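Local coordinates for protein cleavage and polyadenylation specificity factor 100 KD subunit (Methanosarcina mazei, PDB 2XR1) that is a two-zinc metallo-beta-lactamase nuclease that probably terminates transcription by cleaving nascent RNA and degrades it 5'-3', at residues B[358-363]-B[464-469]; B[379-384]-B[611-616]; B[384-389]-B[584-589]; B[511-516]-B[538-543]. All coordinates share one frame; numbering follows the deposited sequence.

Contact 1 of 4, residues B[358-363]-B[464-469]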
loop_
_atom_site.group_PDB
_atom_site.type_symbol
_atom_site.label_atom_id
_atom_site.label_comp_id
_atom_site.label_asym_id
_atom_site.label_seq_id
_atom_site.Cartn_x
_atom_site.Cartn_y
_atom_site.Cartn_z
ATOM N N TYR B 358 28.826 -11.634 -0.360
ATOM C CA TYR B 358 29.633 -11.410 -1.544
ATOM C C TYR B 358 31.058 -11.729 -1.284
ATOM O O TYR B 358 31.876 -10.862 -1.295
ATOM C CB TYR B 358 29.483 -9.954 -1.992
ATOM C CG TYR B 358 30.009 -9.646 -3.371
ATOM C CD1 TYR B 358 29.788 -10.511 -4.430
ATOM C CD2 TYR B 358 30.695 -8.460 -3.628
ATOM C CE1 TYR B 358 30.271 -10.231 -5.675
ATOM C CE2 TYR B 358 31.160 -8.161 -4.884
ATOM C CZ TYR B 358 30.945 -9.064 -5.901
ATOM O OH TYR B 358 31.369 -8.822 -7.157
ATOM N N GLU B 359 31.351 -12.993 -1.032
ATOM C CA GLU B 359 32.706 -13.434 -0.727
ATOM C C GLU B 359 32.705 -14.928 -0.738
ATOM O O GLU B 359 31.749 -15.509 -0.358
ATOM C CB GLU B 359 33.170 -12.949 0.629
ATOM C CG GLU B 359 34.628 -13.356 0.928
ATOM C CD GLU B 359 35.004 -13.228 2.417
ATOM O OE1 GLU B 359 34.185 -12.675 3.211
ATOM O OE2 GLU B 359 36.133 -13.667 2.795
ATOM N N LYS B 360 33.763 -15.560 -1.213
ATOM C CA LYS B 360 33.846 -17.028 -1.199
ATOM C C LYS B 360 34.145 -17.466 0.225
ATOM O O LYS B 360 35.057 -16.958 0.829
ATOM C CB LYS B 360 34.968 -17.543 -2.115
ATOM C CG LYS B 360 34.737 -19.009 -2.615
ATOM C CD LYS B 360 35.951 -19.931 -2.311
ATOM C CE LYS B 360 36.105 -21.049 -3.343
ATOM N NZ LYS B 360 37.513 -21.514 -3.403
ATOM N N THR B 361 33.387 -18.428 0.739
ATOM C CA THR B 361 33.519 -18.883 2.116
ATOM C C THR B 361 33.887 -20.356 2.102
ATOM O O THR B 361 34.026 -20.933 1.025
ATOM C CB THR B 361 32.210 -18.627 2.907
ATOM O OG1 THR B 361 31.110 -19.319 2.292
ATOM C CG2 THR B 361 31.920 -17.101 2.970
ATOM N N ARG B 362 34.089 -20.966 3.266
ATOM C CA ARG B 362 34.421 -22.366 3.288
ATOM C C ARG B 362 33.332 -23.224 2.645
ATOM O O ARG B 362 33.639 -24.253 2.074
ATOM C CB ARG B 362 34.706 -22.869 4.724
ATOM C CG ARG B 362 35.859 -22.185 5.447
ATOM C CD ARG B 362 37.138 -22.244 4.663
ATOM N NE ARG B 362 37.593 -23.608 4.667
ATOM C CZ ARG B 362 38.376 -24.118 5.607
ATOM N NH1 ARG B 362 38.827 -23.344 6.600
ATOM N NH2 ARG B 362 38.732 -25.399 5.547
ATOM N N LEU B 363 32.071 -22.825 2.753
ATOM C CA LEU B 363 30.953 -23.652 2.288
ATOM C C LEU B 363 30.420 -23.252 0.912
ATOM O O LEU B 363 30.032 -24.115 0.113
ATOM C CB LEU B 363 29.783 -23.604 3.280
ATOM C CG LEU B 363 29.854 -24.344 4.618
ATOM C CD1 LEU B 363 28.649 -23.941 5.417
ATOM C CD2 LEU B 363 29.835 -25.823 4.430
ATOM N N TYR B 464 24.850 -27.452 -3.974
ATOM C CA TYR B 464 24.612 -26.157 -3.356
ATOM C C TYR B 464 25.786 -25.673 -2.525
ATOM O O TYR B 464 25.760 -24.561 -1.998
ATOM C CB TYR B 464 23.274 -26.152 -2.576
ATOM C CG TYR B 464 22.137 -26.074 -3.558
ATOM C CD1 TYR B 464 21.668 -24.846 -3.998
ATOM C CD2 TYR B 464 21.598 -27.226 -4.136
ATOM C CE1 TYR B 464 20.675 -24.752 -4.948
ATOM C CE2 TYR B 464 20.593 -27.147 -5.102
ATOM C CZ TYR B 464 20.136 -25.900 -5.501
ATOM O OH TYR B 464 19.161 -25.751 -6.465
ATOM N N LEU B 465 26.829 -26.479 -2.473
ATOM C CA LEU B 465 28.118 -26.118 -1.888
ATOM C C LEU B 465 29.118 -25.689 -2.984
ATOM O O LEU B 465 28.947 -26.050 -4.158
ATOM C CB LEU B 465 28.706 -27.356 -1.199
ATOM C CG LEU B 465 27.822 -28.100 -0.209
ATOM C CD1 LEU B 465 28.381 -29.466 0.165
ATOM C CD2 LEU B 465 27.626 -27.217 1.030
ATOM N N ASN B 466 30.193 -25.000 -2.598
ATOM C CA ASN B 466 31.264 -24.659 -3.538
ATOM C C ASN B 466 32.082 -25.896 -3.921
ATOM O O ASN B 466 31.980 -26.930 -3.270
ATOM C CB ASN B 466 32.154 -23.527 -2.988
ATOM C CG ASN B 466 32.971 -23.946 -1.764
ATOM O OD1 ASN B 466 33.519 -25.034 -1.715
ATOM N ND2 ASN B 466 33.060 -23.072 -0.786
ATOM N N ASN B 467 32.891 -25.780 -4.970
ATOM C CA ASN B 467 33.705 -26.900 -5.487
ATOM C C ASN B 467 34.557 -27.651 -4.458
ATOM O O ASN B 467 34.721 -28.872 -4.537
ATOM C CB ASN B 467 34.664 -26.404 -6.583
ATOM C CG ASN B 467 34.014 -26.335 -7.967
ATOM O OD1 ASN B 467 32.849 -25.974 -8.112
ATOM N ND2 ASN B 467 34.788 -26.728 -9.001
ATOM N N ASP B 468 35.144 -26.914 -3.515
ATOM C CA ASP B 468 36.074 -27.529 -2.598
ATOM C C ASP B 468 35.353 -28.356 -1.565
ATOM O O ASP B 468 35.764 -29.480 -1.279
ATOM C CB ASP B 468 36.947 -26.492 -1.948
ATOM C CG ASP B 468 37.904 -25.835 -2.938
ATOM O OD1 ASP B 468 38.306 -26.520 -3.941
ATOM O OD2 ASP B 468 38.244 -24.628 -2.700
ATOM N N LEU B 469 34.253 -27.852 -1.032
ATOM C CA LEU B 469 33.525 -28.631 -0.036
ATOM C C LEU B 469 32.838 -29.831 -0.715
ATOM O O LEU B 469 32.823 -30.928 -0.182
ATOM C CB LEU B 469 32.502 -27.768 0.710
ATOM C CG LEU B 469 32.548 -27.839 2.231
ATOM C CD1 LEU B 469 31.140 -27.872 2.793
ATOM C CD2 LEU B 469 33.333 -29.021 2.763
#
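Two flat groups of 464-469 meet 358-363: the carboxamide of Asn466 and the carboxylate of Asp468. The carboxamide enters nitrogen end first among backbone carbonyls, where ND2 makes a weak, bent hydrogen bond to Arg362 O at 3.1 Å; Thr361 O is equally near but badly angled. At its other end OD1 accepts from Leu469 N at 3.0 Å, nearly along the C=O axis, with a weak second bond from Asp468 N. Carbonyls at one end and N-H groups at the other settle which way round the amide sits. The first torsion of Asn466 places CG between the backbone N and the carbonyl carbon (chi1 67°), which lets OD1 fold back onto the helix start. The carboxylate of Asp468 is met from above its plane: Lys360 NZ stands 3.3 Å from OD2 in a salt bridge, and the lysine, bent at chi2, crosses the aspartate at about a right angle. The straightest bond across the two segments runs between backbones, with Asn466 N donating to Leu363 O at 2.9 Å and 168°. Beside these polar ties, Leu363 CD2 approaches Leu465 CD2 at 4.3 Å, and the Leu363 side chain also rests on Ile429 of helix 423-436. The guanidinium of Arg362 turns to salt bridges with Glu397 and Glu433. Asn466 is thus a classical N-cap of helix 467-472, and through it the beta-CASP region is joined to the loop after strand 348-352 of the metallo-beta-lactamase fold, with the Leu363 side chain about 13 Å from a zinc ion.

Contact 2 of 4, residues B[379-384]-B[611-616]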
loop_
_atom_site.group_PDB
_atom_site.type_symbol
_atom_site.label_atom_id
_atom_site.label_comp_id
_atom_site.label_asym_id
_atom_site.label_seq_id
_atom_site.Cartn_x
_atom_site.Cartn_y
_atom_site.Cartn_z
ATOM N N SER B 379 18.161 -4.668 -1.285
ATOM C CA SER B 379 19.289 -5.333 -0.640
ATOM C C SER B 379 19.168 -5.388 0.863
ATOM O O SER B 379 18.659 -4.468 1.471
ATOM C CB SER B 379 20.578 -4.589 -0.974
ATOM O OG SER B 379 21.668 -5.171 -0.279
ATOM N N GLU B 380 19.717 -6.427 1.463
ATOM C CA GLU B 380 19.855 -6.439 2.910
ATOM C C GLU B 380 20.920 -5.454 3.301
ATOM O O GLU B 380 21.692 -5.054 2.454
ATOM C CB GLU B 380 20.282 -7.799 3.461
ATOM C CG GLU B 380 21.679 -8.239 3.032
ATOM C CD GLU B 380 22.387 -8.959 4.129
ATOM O OE1 GLU B 380 22.538 -8.338 5.218
ATOM O OE2 GLU B 380 22.785 -10.119 3.915
ATOM N N ALA B 381 20.951 -5.098 4.595
ATOM C CA ALA B 381 21.854 -4.091 5.136
ATOM C C ALA B 381 22.366 -4.418 6.557
ATOM O O ALA B 381 22.601 -3.525 7.317
ATOM C CB ALA B 381 21.173 -2.702 5.101
ATOM N N THR B 382 22.544 -5.691 6.892
ATOM C CA THR B 382 22.803 -6.125 8.288
ATOM C C THR B 382 24.068 -5.534 8.817
ATOM O O THR B 382 24.096 -5.016 9.926
ATOM C CB THR B 382 22.920 -7.633 8.436
ATOM O OG1 THR B 382 21.837 -8.250 7.762
ATOM C CG2 THR B 382 22.885 -8.045 9.901
ATOM N N TYR B 383 25.120 -5.577 8.008
ATOM C CA TYR B 383 26.352 -4.899 8.354
ATOM C C TYR B 383 26.476 -3.570 7.592
ATOM O O TYR B 383 27.556 -3.164 7.137
ATOM C CB TYR B 383 27.537 -5.824 8.092
ATOM C CG TYR B 383 27.648 -6.957 9.105
ATOM C CD1 TYR B 383 26.773 -8.012 9.084
ATOM C CD2 TYR B 383 28.618 -6.958 10.064
ATOM C CE1 TYR B 383 26.850 -9.030 9.988
ATOM C CE2 TYR B 383 28.706 -7.976 10.972
ATOM C CZ TYR B 383 27.821 -9.012 10.933
ATOM O OH TYR B 383 27.943 -10.022 11.837
ATOM N N GLY B 384 25.381 -2.855 7.506
ATOM C CA GLY B 384 25.325 -1.712 6.637
ATOM C C GLY B 384 25.934 -0.450 7.210
ATOM O O GLY B 384 26.138 0.503 6.488
ATOM N N LYS B 611 19.743 2.662 11.797
ATOM C CA LYS B 611 20.955 3.348 11.350
ATOM C C LYS B 611 21.674 2.539 10.261
ATOM O O LYS B 611 22.218 3.079 9.339
ATOM C CB LYS B 611 21.897 3.606 12.532
ATOM C CG LYS B 611 22.946 4.669 12.266
ATOM C CD LYS B 611 24.160 4.595 13.237
ATOM C CE LYS B 611 25.097 5.829 13.068
ATOM N NZ LYS B 611 24.890 6.668 11.781
ATOM N N ALA B 612 21.649 1.225 10.344
ATOM C CA ALA B 612 22.345 0.421 9.348
ATOM C C ALA B 612 21.739 0.672 7.970
ATOM O O ALA B 612 22.476 0.879 7.025
ATOM C CB ALA B 612 22.343 -1.117 9.739
ATOM N N CYS B 613 20.411 0.635 7.860
ATOM C CA CYS B 613 19.754 0.737 6.542
ATOM C C CYS B 613 19.966 2.100 5.955
ATOM O O CYS B 613 20.266 2.234 4.806
ATOM C CB CYS B 613 18.254 0.454 6.638
ATOM S SG CYS B 613 17.830 -1.301 7.130
ATOM N N VAL B 614 19.815 3.118 6.777
ATOM C CA VAL B 614 19.938 4.500 6.332
ATOM C C VAL B 614 21.391 4.861 5.969
ATOM O O VAL B 614 21.640 5.578 4.991
ATOM C CB VAL B 614 19.328 5.461 7.437
ATOM C CG1 VAL B 614 19.617 6.928 7.159
ATOM C CG2 VAL B 614 17.791 5.178 7.583
ATOM N N ASP B 615 22.337 4.349 6.739
ATOM C CA ASP B 615 23.759 4.585 6.463
ATOM C C ASP B 615 24.173 3.948 5.138
ATOM O O ASP B 615 24.791 4.573 4.296
ATOM C CB ASP B 615 24.620 3.969 7.571
ATOM C CG ASP B 615 26.038 4.553 7.638
ATOM O OD1 ASP B 615 26.657 4.902 6.568
ATOM O OD2 ASP B 615 26.540 4.641 8.809
ATOM N N LEU B 616 23.828 2.692 4.959
ATOM C CA LEU B 616 24.148 2.033 3.733
ATOM C C LEU B 616 23.483 2.735 2.542
ATOM O O LEU B 616 24.121 2.941 1.508
ATOM C CB LEU B 616 23.753 0.552 3.802
ATOM C CG LEU B 616 24.157 -0.249 2.578
ATOM C CD1 LEU B 616 25.671 -0.304 2.447
ATOM C CD2 LEU B 616 23.560 -1.639 2.607
#
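Leu616 reaches the strand end with CG anti to its backbone N (chi1 -175°), and chi2 of 64° then turns CD2 onto the methyl of Ala381 at 3.6 Å. Ala381 CB sits between that branch and Cys613, whose SG, anti to its own carbonyl carbon (chi1 -66°), lies 4.2 Å away. From the helix, Ala612 CB lies against Ala381 O at 3.4 Å. No hydrogen bond crosses between the segments; they meet through apolar side chains and backbone carbonyl oxygens, in van der Waals contact, with the CA atoms of Gly384 and Ala612 only 4.6 Å apart, since glycine brings no side chain between the backbones. This is where strand 376-380 of the metallo-beta-lactamase sheet ends in a type I turn, Ala381 to Gly384, against helix 610-624, which follows the neighbouring parallel strand 602-606. Glu380 starts out away from the helix, and its carboxylate grips the turn: OE1 accepts from Thr382 N at 3.1 Å on its anti lone pair and from Thr382 OG1 at 2.6 Å above the carboxylate plane. Its OE2 is bonded to His583 ND1 and Tyr356 N, so both oxygens have partners. Thr382 OG1 also bonds to ND1 of the zinc ligand His607, a second-shell link that probably steadies the imidazole. Asp615 extends with CG anti to its backbone N, its CB 3.9 Å from Gly384 O.

Contact 3 of 4, residues B[384-389]-B[584-589]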
loop_
_atom_site.group_PDB
_atom_site.type_symbol
_atom_site.label_atom_id
_atom_site.label_comp_id
_atom_site.label_asym_id
_atom_site.label_seq_id
_atom_site.Cartn_x
_atom_site.Cartn_y
_atom_site.Cartn_z
ATOM N N GLY B 384 25.381 -2.855 7.506
ATOM C CA GLY B 384 25.325 -1.712 6.637
ATOM C C GLY B 384 25.934 -0.450 7.210
ATOM O O GLY B 384 26.138 0.503 6.488
ATOM N N ASN B 385 26.194 -0.447 8.511
ATOM C CA ASN B 385 26.802 0.687 9.157
ATOM C C ASN B 385 28.202 1.026 8.619
ATOM O O ASN B 385 28.989 0.144 8.317
ATOM C CB ASN B 385 26.875 0.415 10.654
ATOM C CG ASN B 385 25.659 0.934 11.405
ATOM O OD1 ASN B 385 25.451 2.157 11.492
ATOM N ND2 ASN B 385 24.873 0.031 11.973
ATOM N N ALA B 386 28.526 2.312 8.525
ATOM C CA ALA B 386 29.873 2.754 8.076
ATOM C C ALA B 386 30.992 1.942 8.729
ATOM O O ALA B 386 32.033 1.710 8.153
ATOM C CB ALA B 386 30.051 4.263 8.356
ATOM N N ASN B 387 30.726 1.517 9.945
ATOM C CA ASN B 387 31.687 0.960 10.894
ATOM C C ASN B 387 31.907 -0.559 10.729
ATOM O O ASN B 387 32.845 -1.110 11.272
ATOM C CB ASN B 387 31.024 1.170 12.269
ATOM C CG ASN B 387 31.979 1.310 13.383
ATOM O OD1 ASN B 387 31.566 1.620 14.506
ATOM N ND2 ASN B 387 33.268 1.088 13.117
ATOM N N ALA B 388 31.024 -1.217 9.978
ATOM C CA ALA B 388 30.678 -2.592 10.213
ATOM C C ALA B 388 31.444 -3.605 9.333
ATOM O O ALA B 388 30.888 -4.455 8.637
ATOM C CB ALA B 388 29.111 -2.756 10.103
ATOM N N PHE B 389 32.744 -3.530 9.419
ATOM C CA PHE B 389 33.601 -4.493 8.743
ATOM C C PHE B 389 33.701 -5.723 9.616
ATOM O O PHE B 389 33.459 -5.680 10.824
ATOM C CB PHE B 389 34.978 -3.888 8.469
ATOM C CG PHE B 389 34.887 -2.582 7.761
ATOM C CD1 PHE B 389 34.519 -2.535 6.411
ATOM C CD2 PHE B 389 35.043 -1.386 8.455
ATOM C CE1 PHE B 389 34.397 -1.310 5.754
ATOM C CE2 PHE B 389 34.908 -0.167 7.799
ATOM C CZ PHE B 389 34.588 -0.128 6.458
ATOM N N SER B 584 27.504 -10.404 4.170
ATOM C CA SER B 584 28.429 -9.459 3.642
ATOM C C SER B 584 28.674 -8.393 4.671
ATOM O O SER B 584 27.735 -7.858 5.214
ATOM C CB SER B 584 27.819 -8.799 2.402
ATOM O OG SER B 584 27.781 -9.688 1.340
ATOM N N ASP B 585 29.929 -8.054 4.930
ATOM C CA ASP B 585 30.225 -6.920 5.799
ATOM C C ASP B 585 29.987 -5.609 5.024
ATOM O O ASP B 585 29.471 -5.636 3.903
ATOM C CB ASP B 585 31.642 -7.022 6.374
ATOM C CG ASP B 585 32.757 -6.641 5.372
ATOM O OD1 ASP B 585 32.460 -6.415 4.168
ATOM O OD2 ASP B 585 33.955 -6.566 5.799
ATOM N N ARG B 586 30.334 -4.476 5.624
ATOM C CA ARG B 586 30.060 -3.186 4.996
ATOM C C ARG B 586 30.748 -3.081 3.641
ATOM O O ARG B 586 30.121 -2.751 2.674
ATOM C CB ARG B 586 30.464 -2.040 5.921
ATOM C CG ARG B 586 30.666 -0.722 5.244
ATOM C CD ARG B 586 29.357 0.006 4.929
ATOM N NE ARG B 586 29.699 1.342 4.481
ATOM C CZ ARG B 586 28.919 2.413 4.514
ATOM N NH1 ARG B 586 27.683 2.373 4.982
ATOM N NH2 ARG B 586 29.417 3.557 4.081
ATOM N N ARG B 587 32.031 -3.405 3.582
ATOM C CA ARG B 587 32.774 -3.403 2.327
ATOM C C ARG B 587 32.065 -4.272 1.261
ATOM O O ARG B 587 31.857 -3.880 0.131
ATOM C CB ARG B 587 34.191 -3.912 2.532
ATOM C CG ARG B 587 35.159 -3.454 1.436
ATOM C CD ARG B 587 36.505 -4.190 1.483
ATOM N NE ARG B 587 36.444 -5.447 0.723
ATOM C CZ ARG B 587 36.365 -6.680 1.258
ATOM N NH1 ARG B 587 36.366 -6.867 2.595
ATOM N NH2 ARG B 587 36.301 -7.742 0.457
ATOM N N GLN B 588 31.653 -5.455 1.662
ATOM C CA GLN B 588 31.097 -6.413 0.721
ATOM C C GLN B 588 29.740 -5.984 0.208
ATOM O O GLN B 588 29.410 -6.261 -0.949
ATOM C CB GLN B 588 31.057 -7.797 1.367
ATOM C CG GLN B 588 32.451 -8.403 1.380
ATOM C CD GLN B 588 32.663 -9.438 2.470
ATOM O OE1 GLN B 588 31.748 -9.732 3.267
ATOM N NE2 GLN B 588 33.882 -9.996 2.525
ATOM N N LEU B 589 28.942 -5.345 1.063
ATOM C CA LEU B 589 27.666 -4.796 0.632
ATOM C C LEU B 589 27.919 -3.777 -0.478
ATOM O O LEU B 589 27.273 -3.795 -1.530
ATOM C CB LEU B 589 26.932 -4.157 1.803
ATOM C CG LEU B 589 26.420 -5.207 2.819
ATOM C CD1 LEU B 589 25.988 -4.611 4.171
ATOM C CD2 LEU B 589 25.285 -5.973 2.189
#
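Arg586 carries the first shell. Its NH1 donates to Gly384 O at 2.9 Å with an N-H...O angle of 152°, and the bond lies in both the carbonyl plane and the guanidinium plane. Over one face of the guanidinium, above its centre, sits Ala386 CA, 3.7 Å from the plane. Closer to the backbone the arginine chain runs alongside Asn385 O, which is 3.4 Å from CD, and Arg586 N bonds to Ala388 O at 3.1 Å, arriving above that carbonyl's plane. Phe389 covers the outer flank: CE1 stands 3.8 Å from Arg586 CG, with the ring turned 84° to the guanidinium, so the two do not stack. Asp585 OD2 lies at the edge of that ring. The torsions explain the reach, since CG of Arg586 is anti to its backbone N and the chain bends at chi2 (79°), swinging the head across the turn. That turn is type I, Asn385 to Ala388, overlapping an inverse gamma turn centred on Ala388. The loop after strand 376-380, where the beta-CASP region begins, is so held to helix 586-594 of the C-terminal metallo-beta-lactamase region, which starts with a capping box. In the box, Gln588 N donates to Asp585 OD1 at 2.8 Å, and Asp585 N donates to Gln588 OE1 at 3.0 Å. Asp585 OD2 accepts from Gln390 N. Further out, Asp615 and Ser619 on helix 610-624 hold the guanidinium through NH1 and NH2, and Asp615 OD2 accepts from Ala386 N.

Contact 4 of 4, residues B[511-516]-B[538-543]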
loop_
_atom_site.group_PDB
_atom_site.type_symbol
_atom_site.label_atom_id
_atom_site.label_comp_id
_atom_site.label_asym_id
_atom_site.label_seq_id
_atom_site.Cartn_x
_atom_site.Cartn_y
_atom_site.Cartn_z
ATOM N N SER B 511 19.672 -21.440 20.798
ATOM C CA SER B 511 19.610 -20.726 19.528
ATOM C C SER B 511 20.673 -19.660 19.433
ATOM O O SER B 511 21.170 -19.170 20.405
ATOM C CB SER B 511 18.241 -20.074 19.346
ATOM O OG SER B 511 17.871 -19.400 20.511
ATOM N N GLY B 512 20.985 -19.282 18.223
ATOM C CA GLY B 512 22.116 -18.386 17.965
ATOM C C GLY B 512 22.194 -17.011 18.591
ATOM O O GLY B 512 23.253 -16.401 18.520
ATOM N N MET B 513 21.104 -16.519 19.180
ATOM C CA MET B 513 21.128 -15.230 19.921
ATOM C C MET B 513 20.615 -15.358 21.359
ATOM O O MET B 513 20.198 -14.386 21.992
ATOM C CB MET B 513 20.387 -14.149 19.127
ATOM C CG MET B 513 21.042 -13.888 17.755
ATOM S SD MET B 513 20.212 -12.589 16.876
ATOM C CE MET B 513 21.318 -12.257 15.486
ATOM N N MET B 514 20.647 -16.593 21.859
ATOM C CA MET B 514 20.347 -16.928 23.241
ATOM C C MET B 514 18.959 -16.537 23.704
ATOM O O MET B 514 18.733 -16.424 24.897
ATOM C CB MET B 514 21.409 -16.316 24.160
ATOM C CG MET B 514 22.797 -16.836 23.877
ATOM S SD MET B 514 24.097 -16.064 24.836
ATOM C CE MET B 514 24.113 -17.061 26.330
ATOM N N ASN B 515 18.025 -16.350 22.778
ATOM C CA ASN B 515 16.627 -16.106 23.158
ATOM C C ASN B 515 15.936 -17.364 23.616
ATOM O O ASN B 515 14.821 -17.317 24.118
ATOM C CB ASN B 515 15.820 -15.378 22.054
ATOM C CG ASN B 515 15.667 -13.860 22.343
ATOM O OD1 ASN B 515 16.256 -13.343 23.299
ATOM N ND2 ASN B 515 14.876 -13.155 21.520
ATOM N N GLY B 516 16.596 -18.499 23.459
ATOM C CA GLY B 516 16.136 -19.721 24.082
ATOM C C GLY B 516 16.884 -20.916 23.564
ATOM O O GLY B 516 17.887 -20.783 22.880
ATOM N N GLY B 538 28.724 -14.268 15.468
ATOM C CA GLY B 538 28.051 -13.403 14.519
ATOM C C GLY B 538 27.277 -12.316 15.247
ATOM O O GLY B 538 27.122 -12.398 16.471
ATOM N N TYR B 539 26.721 -11.351 14.518
ATOM C CA TYR B 539 25.932 -10.291 15.163
ATOM C C TYR B 539 24.781 -10.862 15.997
ATOM O O TYR B 539 24.259 -11.945 15.719
ATOM C CB TYR B 539 25.363 -9.281 14.143
ATOM C CG TYR B 539 24.108 -9.769 13.460
ATOM C CD1 TYR B 539 24.170 -10.709 12.459
ATOM C CD2 TYR B 539 22.873 -9.303 13.841
ATOM C CE1 TYR B 539 23.031 -11.196 11.846
ATOM C CE2 TYR B 539 21.694 -9.753 13.219
ATOM C CZ TYR B 539 21.778 -10.716 12.230
ATOM O OH TYR B 539 20.625 -11.179 11.607
ATOM N N GLN B 540 24.414 -10.098 17.021
ATOM C CA GLN B 540 23.267 -10.360 17.882
ATOM C C GLN B 540 22.350 -9.159 17.729
ATOM O O GLN B 540 22.779 -8.043 17.913
ATOM C CB GLN B 540 23.714 -10.453 19.330
ATOM C CG GLN B 540 24.927 -11.338 19.583
ATOM C CD GLN B 540 24.589 -12.789 19.527
ATOM O OE1 GLN B 540 23.638 -13.243 20.153
ATOM N NE2 GLN B 540 25.347 -13.537 18.735
ATOM N N ALA B 541 21.090 -9.393 17.374
ATOM C CA ALA B 541 20.172 -8.317 17.048
ATOM C C ALA B 541 19.689 -7.589 18.300
ATOM O O ALA B 541 19.733 -8.149 19.385
ATOM C CB ALA B 541 18.999 -8.866 16.301
ATOM N N ASP B 542 19.239 -6.349 18.124
ATOM C CA ASP B 542 18.524 -5.612 19.143
ATOM C C ASP B 542 17.497 -6.477 19.863
ATOM O O ASP B 542 16.750 -7.217 19.223
ATOM C CB ASP B 542 17.741 -4.462 18.503
ATOM C CG ASP B 542 18.630 -3.302 18.022
ATOM O OD1 ASP B 542 19.857 -3.277 18.323
ATOM O OD2 ASP B 542 18.073 -2.403 17.334
ATOM N N GLY B 543 17.441 -6.362 21.188
ATOM C CA GLY B 543 16.398 -6.999 21.985
ATOM C C GLY B 543 16.688 -8.434 22.359
ATOM O O GLY B 543 15.930 -9.050 23.087
#
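Met513 starts with CG beside its backbone N (chi1 -61°) and then runs fully extended, so the thioether crosses to 538-543 end first. Tyr539 takes the crowded first rotamer, CG between N and carbonyl carbon (chi1 81°), which brings its ring back toward that tip. The methyl CE lies over one face of the ring, 3.7 Å from the centroid and displaced toward the rim on the CE2 side, a CH-pi contact. The sulfur is more distant and oblique, completing a Met-aromatic pair. SD also accepts a weak but straight hydrogen bond from Ala541 N at 3.4 Å (N-H...S 170°). Gln540 slides past the methionine in the opposite direction; bent at chi2, it returns its NE2 to Gly538 O at 3.1 Å and sets OE1 against Met513 CA. Arg423 of helix 423-436 bonds to Tyr539 O and touches both Met513 and Gln540. The two loops leave the C-terminal ends of strands 506-509 and 533-536, which flank strand 414-417 in the parallel beta-CASP sheet. Both face the metallo-beta-lactamase domain, consistent with this family's interdomain active-site cleft, and the Tyr539 side chain lies about 5 Å from a zinc ion.

How the contacts relate
From the N terminus, contact 1 opens first, in the loop after strand 348-352, and closes about a hundred residues later on the beta-CASP helix 467-472. Before it closes, contacts 2 and 3 open, sharing Gly384, so contact 1 crosses both. Contact 4, the shortest loop, joins the loops after strands 506-509 and 533-536 of the beta-CASP sheet; it lies wholly between the segments of contact 3, which in turn lies within contact 2. Contacts 2 and 3 tie helices 610-624 and 586-594 back to the end of strand 376-380 and the loop that follows it. Contact 3 touches contact 1 through Ser584 and Tyr358, and the Tyr383 hydroxyl meets Tyr539 N, joining contacts 2 and 4.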